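Local coordinates for secretion protein Snm4 (Mycobacterium xenopi, PDB 7B7J) that supplies the cytosolic ubiquitin-like domain of EccD5, a component of the ESX-5 type VII secretion pore complex of mycobacteria, at residues Ile32-Asp37 and Leu50-Thr55; Ala63-Lys68 and Leu100-Leu105. All blocks are in the same frame, centred on the assembly; numbering follows the deposited sequence.

Interaction 1: Ile32-Asp37 and Leu50-Thr55; sequences IAVVLD and LKVVNT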
# COMPACT_ATOMS: atom_id res chain seq x y z
N ILE A 32 -5.64 -2.61 -7.58
CA ILE A 32 -5.61 -3.99 -7.02
C ILE A 32 -6.42 -4.09 -5.72
O ILE A 32 -6.18 -3.33 -4.84
CB ILE A 32 -4.16 -4.34 -6.75
CG1 ILE A 32 -3.32 -4.24 -8.04
CG2 ILE A 32 -3.97 -5.70 -6.09
CD1 ILE A 32 -1.91 -3.97 -7.71
N ALA A 33 -7.43 -4.98 -5.72
CA ALA A 33 -8.28 -5.12 -4.56
C ALA A 33 -7.56 -6.13 -3.63
O ALA A 33 -7.18 -7.26 -4.09
CB ALA A 33 -9.62 -5.71 -4.99
N VAL A 34 -7.51 -5.83 -2.34
CA VAL A 34 -6.99 -6.80 -1.35
C VAL A 34 -7.78 -6.79 -0.10
O VAL A 34 -8.24 -5.75 0.26
CB VAL A 34 -5.52 -6.38 -1.03
CG1 VAL A 34 -4.54 -6.68 -2.15
CG2 VAL A 34 -5.32 -5.02 -0.63
N VAL A 35 -7.75 -7.86 0.55
CA VAL A 35 -8.23 -8.08 1.94
C VAL A 35 -7.07 -8.01 2.86
O VAL A 35 -6.21 -8.89 2.81
CB VAL A 35 -9.09 -9.32 2.07
CG1 VAL A 35 -9.71 -9.41 3.46
CG2 VAL A 35 -10.31 -9.52 1.08
N LEU A 36 -7.11 -7.01 3.75
CA LEU A 36 -5.98 -6.76 4.72
C LEU A 36 -6.43 -6.89 6.18
O LEU A 36 -7.57 -6.59 6.53
CB LEU A 36 -5.28 -5.51 4.52
CG LEU A 36 -4.73 -5.22 3.16
CD1 LEU A 36 -4.20 -3.77 2.98
CD2 LEU A 36 -3.63 -6.21 2.90
N ASP A 37 -5.55 -7.35 7.05
CA ASP A 37 -5.85 -7.28 8.51
C ASP A 37 -6.13 -5.80 8.85
O ASP A 37 -5.25 -4.98 8.71
CB ASP A 37 -4.68 -7.84 9.30
CG ASP A 37 -4.77 -7.98 10.82
OD1 ASP A 37 -5.25 -7.16 11.48
OD2 ASP A 37 -4.11 -8.87 11.26
N LEU A 50 3.89 -4.68 -1.08
CA LEU A 50 4.67 -4.47 -2.30
C LEU A 50 4.89 -5.81 -3.07
O LEU A 50 4.91 -5.85 -4.33
CB LEU A 50 6.00 -3.78 -1.86
CG LEU A 50 6.94 -3.40 -3.04
CD1 LEU A 50 6.39 -2.51 -4.22
CD2 LEU A 50 8.24 -2.77 -2.37
N LYS A 51 5.11 -6.90 -2.35
CA LYS A 51 5.38 -8.19 -3.03
C LYS A 51 4.11 -8.70 -3.74
O LYS A 51 4.22 -9.17 -4.86
CB LYS A 51 5.92 -9.23 -2.05
CG LYS A 51 7.43 -9.39 -2.06
CD LYS A 51 7.88 -10.71 -1.47
CE LYS A 51 8.19 -11.75 -2.52
NZ LYS A 51 9.38 -12.55 -2.15
N VAL A 52 2.96 -8.60 -3.06
CA VAL A 52 1.70 -9.07 -3.72
C VAL A 52 1.48 -8.17 -4.91
O VAL A 52 0.96 -8.66 -5.94
CB VAL A 52 0.59 -9.00 -2.61
CG1 VAL A 52 -0.78 -8.91 -3.17
CG2 VAL A 52 0.81 -10.21 -1.72
N VAL A 53 1.59 -6.84 -4.71
CA VAL A 53 1.44 -5.89 -5.83
C VAL A 53 2.25 -6.33 -7.01
O VAL A 53 1.81 -6.22 -8.23
CB VAL A 53 1.53 -4.48 -5.38
CG1 VAL A 53 1.81 -3.50 -6.53
CG2 VAL A 53 0.40 -4.12 -4.48
N ASN A 54 3.57 -6.50 -6.80
CA ASN A 54 4.50 -6.85 -7.87
C ASN A 54 4.05 -8.16 -8.53
O ASN A 54 4.34 -8.24 -9.73
CB ASN A 54 5.92 -6.83 -7.41
CG ASN A 54 6.45 -5.39 -7.35
OD1 ASN A 54 5.92 -4.43 -7.89
ND2 ASN A 54 7.52 -5.19 -6.52
N THR A 55 3.59 -9.16 -7.79
CA THR A 55 3.08 -10.38 -8.42
C THR A 55 1.96 -9.97 -9.44
O THR A 55 1.99 -10.47 -10.48
CB THR A 55 2.58 -11.34 -7.37
OG1 THR A 55 3.81 -11.68 -6.73
CG2 THR A 55 2.02 -12.61 -8.00

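Interaction 2: Ala63-Lys68 and Leu100-Leu105; sequences APLEAK and LWLKFL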
# COMPACT_ATOMS: atom_id res chain seq x y z
N ALA A 63 6.02 -3.16 -15.33
CA ALA A 63 7.38 -3.25 -14.73
C ALA A 63 7.07 -3.19 -13.23
O ALA A 63 6.21 -2.46 -12.80
CB ALA A 63 8.34 -2.19 -15.26
N PRO A 64 7.69 -4.05 -12.45
CA PRO A 64 7.46 -4.07 -11.02
C PRO A 64 7.94 -2.73 -10.36
O PRO A 64 8.74 -1.93 -10.90
CB PRO A 64 8.27 -5.27 -10.50
CG PRO A 64 9.19 -5.57 -11.55
CD PRO A 64 8.67 -5.02 -12.87
N LEU A 65 7.37 -2.45 -9.19
CA LEU A 65 7.74 -1.19 -8.51
C LEU A 65 9.11 -1.41 -7.87
O LEU A 65 9.31 -2.48 -7.28
CB LEU A 65 6.67 -0.86 -7.47
CG LEU A 65 5.29 -0.47 -8.01
CD1 LEU A 65 4.41 0.02 -6.88
CD2 LEU A 65 5.42 0.61 -9.08
N GLU A 66 10.01 -0.45 -8.02
CA GLU A 66 11.40 -0.66 -7.52
C GLU A 66 11.93 0.59 -6.83
O GLU A 66 11.58 1.71 -7.24
CB GLU A 66 12.34 -1.06 -8.65
CG GLU A 66 12.05 -2.42 -9.24
CD GLU A 66 12.93 -2.81 -10.41
OE1 GLU A 66 13.67 -1.94 -10.91
OE2 GLU A 66 12.88 -3.99 -10.82
N ALA A 67 12.79 0.38 -5.84
CA ALA A 67 13.37 1.49 -5.07
C ALA A 67 14.35 2.36 -5.87
O ALA A 67 15.49 1.90 -6.06
CB ALA A 67 14.02 0.93 -3.83
N LYS A 68 13.92 3.52 -6.36
CA LYS A 68 14.82 4.54 -6.98
C LYS A 68 15.65 4.62 -5.67
O LYS A 68 15.09 4.43 -4.51
CB LYS A 68 13.95 5.47 -7.82
CG LYS A 68 14.79 6.52 -8.57
CD LYS A 68 13.95 7.45 -9.47
CE LYS A 68 14.70 8.53 -10.22
NZ LYS A 68 13.77 9.35 -11.05
N LEU A 100 -5.96 3.61 -1.48
CA LEU A 100 -4.59 4.04 -1.04
C LEU A 100 -3.62 3.93 -2.20
O LEU A 100 -3.78 3.05 -3.02
CB LEU A 100 -4.14 3.14 0.11
CG LEU A 100 -4.95 3.08 1.38
CD1 LEU A 100 -4.30 2.06 2.32
CD2 LEU A 100 -5.10 4.50 1.92
N TRP A 101 -2.65 4.81 -2.29
CA TRP A 101 -1.62 4.81 -3.30
C TRP A 101 -0.30 4.34 -2.66
O TRP A 101 0.11 4.81 -1.70
CB TRP A 101 -1.50 6.19 -3.92
CG TRP A 101 -2.57 6.51 -4.95
CD1 TRP A 101 -2.33 6.70 -6.28
CD2 TRP A 101 -3.96 6.91 -4.74
NE1 TRP A 101 -3.46 7.02 -6.97
CE2 TRP A 101 -4.51 7.17 -6.06
CE3 TRP A 101 -4.75 7.06 -3.56
CZ2 TRP A 101 -5.86 7.61 -6.22
CZ3 TRP A 101 -6.08 7.41 -3.73
CH2 TRP A 101 -6.56 7.68 -5.00
N LEU A 102 0.26 3.33 -3.27
CA LEU A 102 1.55 2.82 -2.77
C LEU A 102 2.62 3.61 -3.45
O LEU A 102 2.72 3.60 -4.74
CB LEU A 102 1.58 1.33 -3.09
CG LEU A 102 2.86 0.60 -2.64
CD1 LEU A 102 3.12 0.68 -1.13
CD2 LEU A 102 2.69 -0.86 -3.12
N LYS A 103 3.48 4.37 -2.72
CA LYS A 103 4.33 5.35 -3.34
C LYS A 103 5.73 5.18 -2.66
O LYS A 103 5.81 4.86 -1.52
CB LYS A 103 3.80 6.78 -3.00
CG LYS A 103 2.52 7.19 -3.68
CD LYS A 103 2.07 8.53 -3.56
CE LYS A 103 2.68 9.39 -4.66
NZ LYS A 103 2.74 10.81 -4.22
N PHE A 104 6.75 5.53 -3.37
CA PHE A 104 8.15 5.47 -2.90
C PHE A 104 8.63 6.88 -2.73
O PHE A 104 8.57 7.66 -3.61
CB PHE A 104 9.07 4.70 -3.85
CG PHE A 104 10.48 4.46 -3.38
CD1 PHE A 104 10.79 3.66 -2.29
CD2 PHE A 104 11.51 5.22 -3.88
CE1 PHE A 104 12.06 3.47 -1.78
CE2 PHE A 104 12.80 5.05 -3.38
CZ PHE A 104 13.09 4.19 -2.31
N LEU A 105 9.15 7.18 -1.58
CA LEU A 105 9.75 8.48 -1.43
C LEU A 105 11.25 8.39 -1.35
O LEU A 105 11.77 7.71 -0.43
CB LEU A 105 9.13 9.14 -0.23
CG LEU A 105 9.73 10.55 -0.11
CD1 LEU A 105 9.81 11.36 -1.42
CD2 LEU A 105 8.88 11.33 0.86

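Interaction 1: Ile32-Asp37 and Leu50-Thr55
Ile32 on the strand and Val53 on the helix make the main contact here. The bond from CA to CB of Ile32 points toward the helix. CB itself touches nothing on 50-55, and its two branches then part. CG2 lies anti to the backbone N and stays short of the helix. CG1 takes the other course. It lies beside the backbone N (chi1 -58°), anti to the carbonyl carbon, and the second torsion of 154° extends the chain to CD1. This terminal methyl does all the touching. Ile32 CD1 lies 3.9 Å from Val53 CG1 and 4.0 Å from Val53 CG2. Ile32 CD1 is also 4.2 Å from Val53 CB. The methyl thus rests against the fork of the valine, almost evenly between its two branches. The two side chains cross obliquely, and both residues are buried.

A second, looser pair lies further along the strand. Val34 CG1 stands 4.5 Å from Val52 CG1, at the outer limit of van der Waals contact. Both CB atoms point toward the opposite segment. Val52 is on the surface, so this pair lies toward the surface side of the contact. The contact is purely apolar and small, with 133 Å² buried in all. The backbones stay well apart, with 7.4 Å between Ile32 CA and Val53 CA, so the side chains span the space between strand and helix.

Strand 30-37 is an outermost strand of the sheet and runs antiparallel to strand 20-27. Backbone hydrogen bonds tie Ile32 to Ile25 and Val34 to Val23. Helix 42-60 packs on one face of the sheet, with the CB of Val52 pointing toward strand 30-37 and Val53 touching both Ile32 and Ala27 of strand 20-27.

Interaction 2: Ala63-Lys68 and Leu100-Leu105
Leu65 of the loop and Leu102 of the strand make the first of two apolar contacts. Leu65 CD1 meets Leu102 CD2 at 4.2 Å, one branch methyl of each leucine doing the touching. Both CB atoms point into the gap between the segments. Further along, the methyl of Ala67 reaches the rim of the Phe104 ring, with Ala67 CB 3.7 Å from Phe104 CZ.

A CH-pi contact adds to this second site. Ala67 CA sits over one face of Phe104, 4.0 Å from the ring centroid and 14° off the ring normal. CG of Phe104 is anti to its backbone N (chi1 -174°), which carries the ring across to the loop. The Ala67 end of the loop is poorly ordered, so these details are less certain than the leucine pair.

Trp73 of strand 70-76 extends the cluster. It touches Leu65 and Leu102, and its ring meets that of Phe104 with the planes inclined at about 55°. The loop that follows helix 42-60 thus packs beside strand 99-107 at Leu102 and Phe104. One helix laid across a mixed sheet of order 2-1-4-3 fits the ubiquitin-like beta-grasp fold.

In the fold
The two interactions follow one another along the chain, and their centres lie about 13 Å apart. Helix 42-60 connects them. The CB of Asn54 points away from strand 30-37, and Asn54 OD1 accepts a probable hydrogen bond from Leu65 N at 2.8 Å. This would hold the loop to the helix at Leu65. Leu50 adds apolar contact, with Leu50 CD1 3.7 Å from Leu65 CB and Leu50 CA 4.2 Å from Leu102 CD2. Both interactions reach the same sheet, interaction 1 at its 30-37 edge and interaction 2 at strand 99-107. Ile32, Val53 and Leu102 are buried, while much of interaction 2 lies at the surface.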